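Periplasmic beta-glucosidase (Pseudomonas aeruginosa, PDB 6R5N) probably hydrolyses terminal, non-reducing beta-D-glucosyl residues of beta-glucosides in the periplasm, releasing beta-D-glucose. Local coordinates at residues F75-V80 with M121-M126. Residues are numbered along the deposited sequence; the frame is centred on the assembly and turned at random. Where two conformers were deposited one is given.
Sequences FHAYDV and MSFSPM. With NOJ (1-deoxynojirimycin), chain D.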
loop_
_atom_site.group_PDB
_atom_site.type_symbol
_atom_site.label_atom_id
_atom_site.label_comp_id
_atom_site.label_asym_id
_atom_site.label_seq_id
_atom_site.Cartn_x
_atom_site.Cartn_y
_atom_site.Cartn_z
ATOM N N PHE A 75 -26.634 29.420 -8.492
ATOM C CA PHE A 75 -25.784 29.446 -7.279
ATOM C C PHE A 75 -24.327 29.496 -7.755
ATOM O O PHE A 75 -24.037 29.060 -8.867
ATOM C CB PHE A 75 -26.174 28.340 -6.289
ATOM C CG PHE A 75 -25.716 26.945 -6.616
ATOM C CD1 PHE A 75 -24.377 26.604 -6.538
ATOM C CD2 PHE A 75 -26.636 25.954 -6.955
ATOM C CE1 PHE A 75 -23.966 25.302 -6.798
ATOM C CE2 PHE A 75 -26.215 24.664 -7.245
ATOM C CZ PHE A 75 -24.881 24.344 -7.163
ATOM N N HIS A 76 -23.461 30.086 -6.944
ATOM C CA HIS A 76 -22.017 30.268 -7.221
ATOM C C HIS A 76 -21.200 29.526 -6.164
ATOM O O HIS A 76 -21.452 29.726 -4.958
ATOM C CB HIS A 76 -21.672 31.744 -7.280
ATOM C CG HIS A 76 -22.188 32.391 -8.518
ATOM N ND1 HIS A 76 -23.517 32.750 -8.661
ATOM C CD2 HIS A 76 -21.561 32.751 -9.653
ATOM C CE1 HIS A 76 -23.688 33.294 -9.848
ATOM N NE2 HIS A 76 -22.496 33.308 -10.474
ATOM N N ALA A 77 -20.258 28.704 -6.604
ATOM C CA ALA A 77 -19.474 27.854 -5.694
ATOM C C ALA A 77 -17.991 28.112 -5.922
ATOM O O ALA A 77 -17.639 28.701 -6.941
ATOM C CB ALA A 77 -19.853 26.411 -5.910
ATOM N N TYR A 78 -17.182 27.707 -4.962
ATOM C CA TYR A 78 -15.716 27.876 -4.957
ATOM C C TYR A 78 -15.110 26.879 -3.983
ATOM O O TYR A 78 -15.820 26.331 -3.145
ATOM C CB TYR A 78 -15.380 29.305 -4.531
ATOM C CG TYR A 78 -13.986 29.780 -4.848
ATOM C CD1 TYR A 78 -13.321 29.392 -6.007
ATOM C CD2 TYR A 78 -13.354 30.690 -4.014
ATOM C CE1 TYR A 78 -12.061 29.889 -6.319
ATOM C CE2 TYR A 78 -12.097 31.204 -4.314
ATOM C CZ TYR A 78 -11.440 30.784 -5.454
ATOM O OH TYR A 78 -10.194 31.282 -5.720
ATOM N N ASP A 79 -13.812 26.666 -4.116
ATOM C CA ASP A 79 -13.002 25.820 -3.219
ATOM C C ASP A 79 -12.510 26.697 -2.064
ATOM O O ASP A 79 -11.338 27.132 -2.088
ATOM C CB ASP A 79 -11.885 25.167 -4.028
ATOM C CG ASP A 79 -12.424 24.187 -5.052
ATOM O OD1 ASP A 79 -12.844 23.102 -4.614
ATOM O OD2 ASP A 79 -12.454 24.534 -6.278
ATOM N N VAL A 80 -13.402 26.980 -1.116
ATOM C CA VAL A 80 -13.042 27.682 0.140
ATOM C C VAL A 80 -12.671 26.581 1.127
ATOM O O VAL A 80 -13.567 26.063 1.808
ATOM C CB VAL A 80 -14.180 28.597 0.622
ATOM C CG1 VAL A 80 -13.742 29.387 1.827
ATOM C CG2 VAL A 80 -14.645 29.541 -0.488
ATOM N N MET A 121 -21.806 28.641 -1.911
ATOM C CA MET A 121 -21.398 27.228 -1.672
ATOM C C MET A 121 -19.882 27.090 -1.693
ATOM O O MET A 121 -19.214 27.753 -2.519
ATOM C CB MET A 121 -21.993 26.301 -2.726
ATOM C CG MET A 121 -21.528 24.843 -2.609
ATOM S SD MET A 121 -22.202 23.809 -3.958
ATOM C CE MET A 121 -23.938 23.809 -3.521
ATOM N N SER A 122 -19.352 26.261 -0.803
ATOM C CA SER A 122 -17.949 25.800 -0.889
ATOM C C SER A 122 -17.949 24.304 -1.163
ATOM O O SER A 122 -18.779 23.570 -0.568
ATOM C CB SER A 122 -17.127 26.096 0.326
ATOM O OG SER A 122 -15.778 25.693 0.098
ATOM N N PHE A 123 -17.037 23.903 -2.037
ATOM C CA PHE A 123 -16.587 22.506 -2.225
ATOM C C PHE A 123 -15.677 22.146 -1.051
ATOM O O PHE A 123 -14.455 21.981 -1.212
ATOM C CB PHE A 123 -15.925 22.361 -3.588
ATOM C CG PHE A 123 -16.818 22.724 -4.748
ATOM C CD1 PHE A 123 -18.171 22.422 -4.741
ATOM C CD2 PHE A 123 -16.288 23.342 -5.857
ATOM C CE1 PHE A 123 -18.976 22.706 -5.830
ATOM C CE2 PHE A 123 -17.097 23.634 -6.946
ATOM C CZ PHE A 123 -18.439 23.321 -6.933
ATOM N N SER A 124 -16.314 22.018 0.096
ATOM C CA SER A 124 -15.676 21.796 1.421
ATOM C C SER A 124 -16.760 21.390 2.420
ATOM O O SER A 124 -17.947 21.668 2.199
ATOM C CB SER A 124 -14.923 23.054 1.834
ATOM O OG SER A 124 -14.287 22.930 3.102
ATOM N N PRO A 125 -16.433 20.703 3.539
ATOM C CA PRO A 125 -15.082 20.229 3.850
ATOM C C PRO A 125 -14.643 18.998 3.043
ATOM O O PRO A 125 -15.462 18.204 2.589
ATOM C CB PRO A 125 -15.197 19.857 5.324
ATOM C CG PRO A 125 -16.626 19.324 5.422
ATOM C CD PRO A 125 -17.414 20.261 4.541
ATOM N N MET A 126 -13.337 18.899 2.823
ATOM C CA MET A 126 -12.675 17.662 2.368
ATOM C C MET A 126 -12.460 16.801 3.613
ATOM O O MET A 126 -11.805 17.264 4.558
ATOM C CB MET A 126 -11.356 17.998 1.662
ATOM C CG MET A 126 -10.698 16.800 1.000
ATOM S SD MET A 126 -9.727 15.854 2.203
ATOM C CE MET A 126 -8.504 15.092 1.135
HETATM C C1 NOJ D . -11.061 19.052 -8.615
HETATM C C2 NOJ D . -10.990 18.577 -7.167
HETATM O O2 NOJ D . -10.842 17.186 -7.210
HETATM C C3 NOJ D . -12.064 19.118 -6.207
HETATM O O3 NOJ D . -11.525 19.045 -4.893
HETATM C C4 NOJ D . -12.564 20.534 -6.630
HETATM O O4 NOJ D . -13.626 20.899 -5.771
HETATM C C5 NOJ D . -13.017 20.593 -8.107
HETATM N N5 NOJ D . -12.019 20.048 -9.041
HETATM C C6 NOJ D . -13.336 22.018 -8.617
HETATM O O6 NOJ D . -12.365 23.006 -8.289
#
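Asp-79 brings a carboxylate oxygen, OD1, to the edge of the Phe-123 ring, near its plane and 3.3 Å from Phe-123 CB, while both of its oxygens grip 1-deoxynojirimycin: O4 of the inhibitor donates to OD1 at 2.6 Å and O6 to OD2 at 2.5 Å. Two bonds to one carboxylate fix its rotation, and Lys-176 is salt-bridged to OD1 and itself hydrogen-bonded to the inhibitor. The two backbones are neighbouring parallel strands, 75-78 and 121-122, of the TIM-type barrel of a family 3 glycoside hydrolase; Asp-79 follows the C-terminal end of the first and Phe-123 that of the second, the end at which such barrels place the active site. Tyr-78 N donates to Met-121 O, and Phe-123 N to Tyr-78 O at 2.9 Å, the straighter of the two at 159°. Where 75-80 leaves its strand, Ser-122 OG donates to Val-80 O at 2.8 Å, from above the carbonyl plane. On the face carrying Ala-77 and Met-121 the contacts are apolar. Ala-77 CB lies 3.5 Å from Phe-123 CZ and also meets Met-121 CB. Bent at its last torsion (chi3 -68°), Met-121 brings its CE obliquely to the Phe-75 ring in an off-centre CH-pi contact, 3.6 Å from Phe-75 CE1, with SD oblique to the same ring in a Met-aromatic contact.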